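Long-range contact in thermophilic dibenzothiophene desulfurization enzyme C (PDB 5XDC), which probably oxidises dibenzothiophene to its sulfoxide and sulfone with reduced FMN and molecular oxygen, as a thermophilic member of the DszC flavin monooxygenase family: residues A21-R35 / A76-G88. Residues are numbered along the deposited sequence; the frame is centred on the assembly and turned at random.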
loop_
_atom_site.group_PDB
_atom_site.type_symbol
_atom_site.label_atom_id
_atom_site.label_comp_id
_atom_site.label_asym_id
_atom_site.label_seq_id
_atom_site.Cartn_x
_atom_site.Cartn_y
_atom_site.Cartn_z
ATOM N N ALA B 21 -25.125 -19.852 -16.915
ATOM C CA ALA B 21 -24.550 -18.521 -16.719
ATOM C C ALA B 21 -23.208 -18.391 -17.432
ATOM O O ALA B 21 -22.913 -17.354 -18.046
ATOM C CB ALA B 21 -24.399 -18.233 -15.224
ATOM N N THR B 22 -22.383 -19.439 -17.367
ATOM C CA THR B 22 -21.093 -19.423 -18.045
ATOM C C THR B 22 -21.268 -19.251 -19.546
ATOM O O THR B 22 -20.536 -18.478 -20.180
ATOM C CB THR B 22 -20.318 -20.705 -17.723
ATOM O OG1 THR B 22 -19.938 -20.697 -16.346
ATOM C CG2 THR B 22 -19.056 -20.830 -18.568
ATOM N N GLU B 23 -22.233 -19.964 -20.134
ATOM C CA GLU B 23 -22.475 -19.828 -21.566
ATOM C C GLU B 23 -22.999 -18.439 -21.902
ATOM O O GLU B 23 -22.580 -17.841 -22.898
ATOM C CB GLU B 23 -23.452 -20.904 -22.047
ATOM C CG GLU B 23 -23.710 -20.871 -23.552
ATOM C CD GLU B 23 -22.436 -20.839 -24.378
ATOM O OE1 GLU B 23 -22.229 -19.858 -25.132
ATOM O OE2 GLU B 23 -21.638 -21.790 -24.267
ATOM N N LEU B 24 -23.911 -17.902 -21.085
ATOM C CA LEU B 24 -24.364 -16.526 -21.294
ATOM C C LEU B 24 -23.175 -15.561 -21.290
ATOM O O LEU B 24 -23.030 -14.727 -22.192
ATOM C CB LEU B 24 -25.378 -16.128 -20.223
ATOM C CG LEU B 24 -26.805 -16.655 -20.379
ATOM C CD1 LEU B 24 -27.562 -16.417 -19.099
ATOM C CD2 LEU B 24 -27.509 -15.985 -21.536
ATOM N N ALA B 25 -22.307 -15.680 -20.282
ATOM C CA ALA B 25 -21.149 -14.795 -20.163
ATOM C C ALA B 25 -20.229 -14.905 -21.377
ATOM O O ALA B 25 -19.700 -13.899 -21.867
ATOM C CB ALA B 25 -20.394 -15.132 -18.881
ATOM N N LYS B 26 -20.016 -16.128 -21.862
ATOM C CA LYS B 26 -19.264 -16.344 -23.093
ATOM C C LYS B 26 -19.816 -15.504 -24.241
ATOM O O LYS B 26 -19.066 -14.820 -24.945
ATOM C CB LYS B 26 -19.309 -17.835 -23.434
ATOM C CG LYS B 26 -18.236 -18.334 -24.379
ATOM C CD LYS B 26 -18.067 -19.866 -24.304
ATOM C CE LYS B 26 -17.869 -20.344 -22.850
ATOM N NZ LYS B 26 -17.180 -21.660 -22.689
ATOM N N THR B 27 -21.132 -15.547 -24.454
ATOM C CA THR B 27 -21.708 -14.774 -25.548
ATOM C C THR B 27 -21.562 -13.277 -25.299
ATOM O O THR B 27 -21.304 -12.510 -26.234
ATOM C CB THR B 27 -23.179 -15.149 -25.761
ATOM O OG1 THR B 27 -23.988 -14.677 -24.679
ATOM C CG2 THR B 27 -23.344 -16.660 -25.878
ATOM N N PHE B 28 -21.683 -12.845 -24.042
ATOM C CA PHE B 28 -21.611 -11.417 -23.757
ATOM C C PHE B 28 -20.210 -10.864 -24.028
ATOM O O PHE B 28 -20.076 -9.710 -24.463
ATOM C CB PHE B 28 -22.011 -11.140 -22.297
ATOM C CG PHE B 28 -23.448 -11.499 -21.949
ATOM C CD1 PHE B 28 -24.428 -11.643 -22.932
ATOM C CD2 PHE B 28 -23.819 -11.669 -20.624
ATOM C CE1 PHE B 28 -25.729 -11.966 -22.591
ATOM C CE2 PHE B 28 -25.125 -11.995 -20.278
ATOM C CZ PHE B 28 -26.081 -12.142 -21.266
ATOM N N ARG B 29 -19.161 -11.660 -23.779
ATOM C CA ARG B 29 -17.793 -11.174 -24.001
ATOM C C ARG B 29 -17.543 -10.812 -25.458
ATOM O O ARG B 29 -16.699 -9.953 -25.745
ATOM C CB ARG B 29 -16.760 -12.215 -23.573
ATOM C CG ARG B 29 -16.655 -12.395 -22.101
ATOM C CD ARG B 29 -15.410 -13.196 -21.674
ATOM N NE ARG B 29 -15.509 -13.484 -20.244
ATOM C CZ ARG B 29 -16.062 -14.577 -19.724
ATOM N NH1 ARG B 29 -16.538 -15.533 -20.516
ATOM N NH2 ARG B 29 -16.134 -14.718 -18.405
ATOM N N VAL B 30 -18.250 -11.461 -26.387
ATOM C CA VAL B 30 -18.015 -11.229 -27.812
ATOM C C VAL B 30 -18.344 -9.790 -28.189
ATOM O O VAL B 30 -17.684 -9.194 -29.046
ATOM C CB VAL B 30 -18.835 -12.224 -28.657
ATOM C CG1 VAL B 30 -18.649 -11.941 -30.144
ATOM C CG2 VAL B 30 -18.449 -13.659 -28.327
ATOM N N THR B 31 -19.386 -9.220 -27.583
ATOM C CA THR B 31 -19.929 -7.948 -28.024
ATOM C C THR B 31 -19.807 -6.819 -27.009
ATOM O O THR B 31 -20.202 -5.690 -27.327
ATOM C CB THR B 31 -21.413 -8.103 -28.372
ATOM O OG1 THR B 31 -22.101 -8.653 -27.238
ATOM C CG2 THR B 31 -21.588 -8.998 -29.594
ATOM N N VAL B 32 -19.290 -7.077 -25.804
ATOM C CA VAL B 32 -19.362 -6.070 -24.746
ATOM C C VAL B 32 -18.574 -4.815 -25.122
ATOM O O VAL B 32 -18.990 -3.692 -24.813
ATOM C CB VAL B 32 -18.885 -6.667 -23.404
ATOM C CG1 VAL B 32 -17.448 -7.197 -23.496
ATOM C CG2 VAL B 32 -19.027 -5.636 -22.278
ATOM N N ARG B 33 -17.423 -4.975 -25.772
ATOM C CA ARG B 33 -16.593 -3.814 -26.085
ATOM C C ARG B 33 -17.363 -2.809 -26.936
ATOM O O ARG B 33 -17.391 -1.611 -26.631
ATOM C CB ARG B 33 -15.307 -4.276 -26.783
ATOM C CG ARG B 33 -14.301 -3.175 -27.131
ATOM C CD ARG B 33 -12.863 -3.745 -27.220
ATOM N NE ARG B 33 -12.798 -4.993 -27.981
ATOM C CZ ARG B 33 -11.816 -5.895 -27.907
ATOM N NH1 ARG B 33 -10.779 -5.722 -27.094
ATOM N NH2 ARG B 33 -11.878 -6.990 -28.656
ATOM N N GLU B 34 -18.029 -3.282 -27.992
ATOM C CA GLU B 34 -18.799 -2.376 -28.841
ATOM C C GLU B 34 -20.086 -1.917 -28.154
ATOM O O GLU B 34 -20.477 -0.745 -28.261
ATOM C CB GLU B 34 -19.113 -3.062 -30.177
ATOM N N ARG B 35 -20.761 -2.817 -27.435
ATOM C CA ARG B 35 -22.028 -2.449 -26.811
ATOM C C ARG B 35 -21.852 -1.392 -25.730
ATOM O O ARG B 35 -22.655 -0.458 -25.629
ATOM C CB ARG B 35 -22.715 -3.677 -26.224
ATOM C CG ARG B 35 -23.400 -4.541 -27.264
ATOM C CD ARG B 35 -24.234 -5.623 -26.600
ATOM N NE ARG B 35 -23.399 -6.618 -25.915
ATOM C CZ ARG B 35 -23.174 -6.669 -24.604
ATOM N NH1 ARG B 35 -23.726 -5.805 -23.775
ATOM N NH2 ARG B 35 -22.412 -7.636 -24.110
ATOM N N ALA B 76 -23.159 -17.031 -10.123
ATOM C CA ALA B 76 -23.621 -16.651 -11.454
ATOM C C ALA B 76 -23.449 -15.153 -11.684
ATOM O O ALA B 76 -23.082 -14.729 -12.784
ATOM C CB ALA B 76 -25.085 -17.052 -11.646
ATOM N N ILE B 77 -23.725 -14.342 -10.661
ATOM C CA ILE B 77 -23.524 -12.893 -10.770
ATOM C C ILE B 77 -22.068 -12.590 -11.096
ATOM O O ILE B 77 -21.763 -11.798 -11.996
ATOM C CB ILE B 77 -23.956 -12.192 -9.469
ATOM C CG1 ILE B 77 -25.480 -12.227 -9.294
ATOM C CG2 ILE B 77 -23.480 -10.738 -9.445
ATOM C CD1 ILE B 77 -25.956 -11.888 -7.906
ATOM N N ALA B 78 -21.148 -13.176 -10.329
ATOM C CA ALA B 78 -19.725 -12.929 -10.561
ATOM C C ALA B 78 -19.306 -13.386 -11.950
ATOM O O ALA B 78 -18.518 -12.713 -12.629
ATOM C CB ALA B 78 -18.884 -13.617 -9.482
ATOM N N GLU B 79 -19.827 -14.526 -12.402
ATOM C CA GLU B 79 -19.435 -15.034 -13.712
ATOM C C GLU B 79 -19.898 -14.087 -14.810
ATOM O O GLU B 79 -19.130 -13.732 -15.712
ATOM C CB GLU B 79 -20.009 -16.436 -13.916
ATOM C CG GLU B 79 -19.754 -17.034 -15.291
ATOM C CD GLU B 79 -18.281 -17.224 -15.601
ATOM O OE1 GLU B 79 -17.906 -17.149 -16.792
ATOM O OE2 GLU B 79 -17.486 -17.415 -14.657
ATOM N N ILE B 80 -21.156 -13.660 -14.744
ATOM C CA ILE B 80 -21.655 -12.751 -15.770
ATOM C C ILE B 80 -20.920 -11.422 -15.693
ATOM O O ILE B 80 -20.562 -10.841 -16.721
ATOM C CB ILE B 80 -23.179 -12.578 -15.638
ATOM C CG1 ILE B 80 -23.862 -13.904 -15.991
ATOM C CG2 ILE B 80 -23.676 -11.482 -16.546
ATOM C CD1 ILE B 80 -25.356 -13.934 -15.765
ATOM N N ALA B 81 -20.704 -10.914 -14.480
ATOM C CA ALA B 81 -20.039 -9.626 -14.333
ATOM C C ALA B 81 -18.631 -9.657 -14.914
ATOM O O ALA B 81 -18.150 -8.634 -15.407
ATOM C CB ALA B 81 -19.971 -9.222 -12.865
ATOM N N SER B 82 -17.951 -10.809 -14.833
ATOM C CA SER B 82 -16.600 -10.926 -15.369
ATOM C C SER B 82 -16.572 -10.736 -16.876
ATOM O O SER B 82 -15.532 -10.350 -17.416
ATOM C CB SER B 82 -15.996 -12.285 -14.997
ATOM O OG SER B 82 -16.521 -13.342 -15.790
ATOM N N ALA B 83 -17.685 -11.006 -17.557
ATOM C CA ALA B 83 -17.821 -10.826 -18.997
ATOM C C ALA B 83 -18.342 -9.447 -19.362
ATOM O O ALA B 83 -17.862 -8.835 -20.323
ATOM C CB ALA B 83 -18.776 -11.880 -19.569
ATOM N N ASP B 84 -19.333 -8.963 -18.618
ATOM C CA ASP B 84 -20.000 -7.703 -18.925
ATOM C C ASP B 84 -20.513 -7.168 -17.596
ATOM O O ASP B 84 -21.463 -7.723 -17.033
ATOM C CB ASP B 84 -21.132 -7.915 -19.929
ATOM C CG ASP B 84 -21.833 -6.627 -20.313
ATOM O OD1 ASP B 84 -22.054 -5.778 -19.427
ATOM O OD2 ASP B 84 -22.184 -6.488 -21.510
ATOM N N ALA B 85 -19.866 -6.122 -17.077
ATOM C CA ALA B 85 -20.201 -5.648 -15.742
ATOM C C ALA B 85 -21.601 -5.064 -15.678
ATOM O O ALA B 85 -22.244 -5.142 -14.631
ATOM C CB ALA B 85 -19.171 -4.615 -15.270
ATOM N N SER B 86 -22.080 -4.445 -16.765
ATOM C CA SER B 86 -23.436 -3.906 -16.760
ATOM C C SER B 86 -24.460 -5.023 -16.692
ATOM O O SER B 86 -25.446 -4.931 -15.946
ATOM C CB SER B 86 -23.675 -3.066 -18.012
ATOM O OG SER B 86 -22.961 -1.833 -17.969
ATOM N N LEU B 87 -24.255 -6.079 -17.472
ATOM C CA LEU B 87 -25.183 -7.200 -17.423
ATOM C C LEU B 87 -25.094 -7.930 -16.086
ATOM O O LEU B 87 -26.118 -8.340 -15.538
ATOM C CB LEU B 87 -24.933 -8.145 -18.591
ATOM C CG LEU B 87 -25.434 -7.615 -19.940
ATOM C CD1 LEU B 87 -24.903 -8.438 -21.105
ATOM C CD2 LEU B 87 -26.959 -7.595 -19.958
ATOM N N GLY B 88 -23.892 -8.069 -15.521
ATOM C CA GLY B 88 -23.796 -8.605 -14.170
ATOM C C GLY B 88 -24.542 -7.757 -13.154
ATOM O O GLY B 88 -25.252 -8.277 -12.288
HETATM O O HOH W 1 -17.863 -17.741 -19.467
HETATM O O HOH W 2 -14.129 -11.059 -19.607
#
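R35 reaches D84 end-on, both terminal nitrogens converging on a single carboxylate oxygen: NH1 lies 2.8 Å and NH2 2.9 Å from D84 OD2. The two flat groups are nearly coplanar, 12° apart, and NH2 comes in on the anti lone pair of that oxygen. A bend of the R35 chain at chi3 (-68°) brings NE to T31 OG1, which takes its N-H almost straight and, with the two bonds to D84 OD2, helps to fix the rotation of the guanidinium. The other D84 oxygen, OD1, accepts from L87 N and so N-caps helix 85-104. The second salt bridge is looser: R29 NH2 stands 3.4 Å from E79 OE1 in a weak bond, the planes steeply turned, while one water joins R29 NH1, E79 OE1 and T22 O.

Both segments belong to the helical N-terminal domain of the acyl-CoA dehydrogenase fold, where 21-35, on helix 16-38, and 76-83, on helix 70-83, run nearly parallel, crossing at -16°. Alanines permit an axis separation of 8.4 Å between these segments, with A25 CB 3.7 Å from A83 CB and A21 against A76. E79 enters as a knob among A21, T22, A25 and R29.

The F28 ring lies between L87 CD1 on one face and the L24 carbonyl oxygen, offset toward the rim, on the other. L87 CD1 sits over the ring centre, 3.4 Å from the centroid of the F28 ring, in a CH-pi contact; I80 CG2 approaches the ring edge, and I49 of helix 43-52 also touches F28.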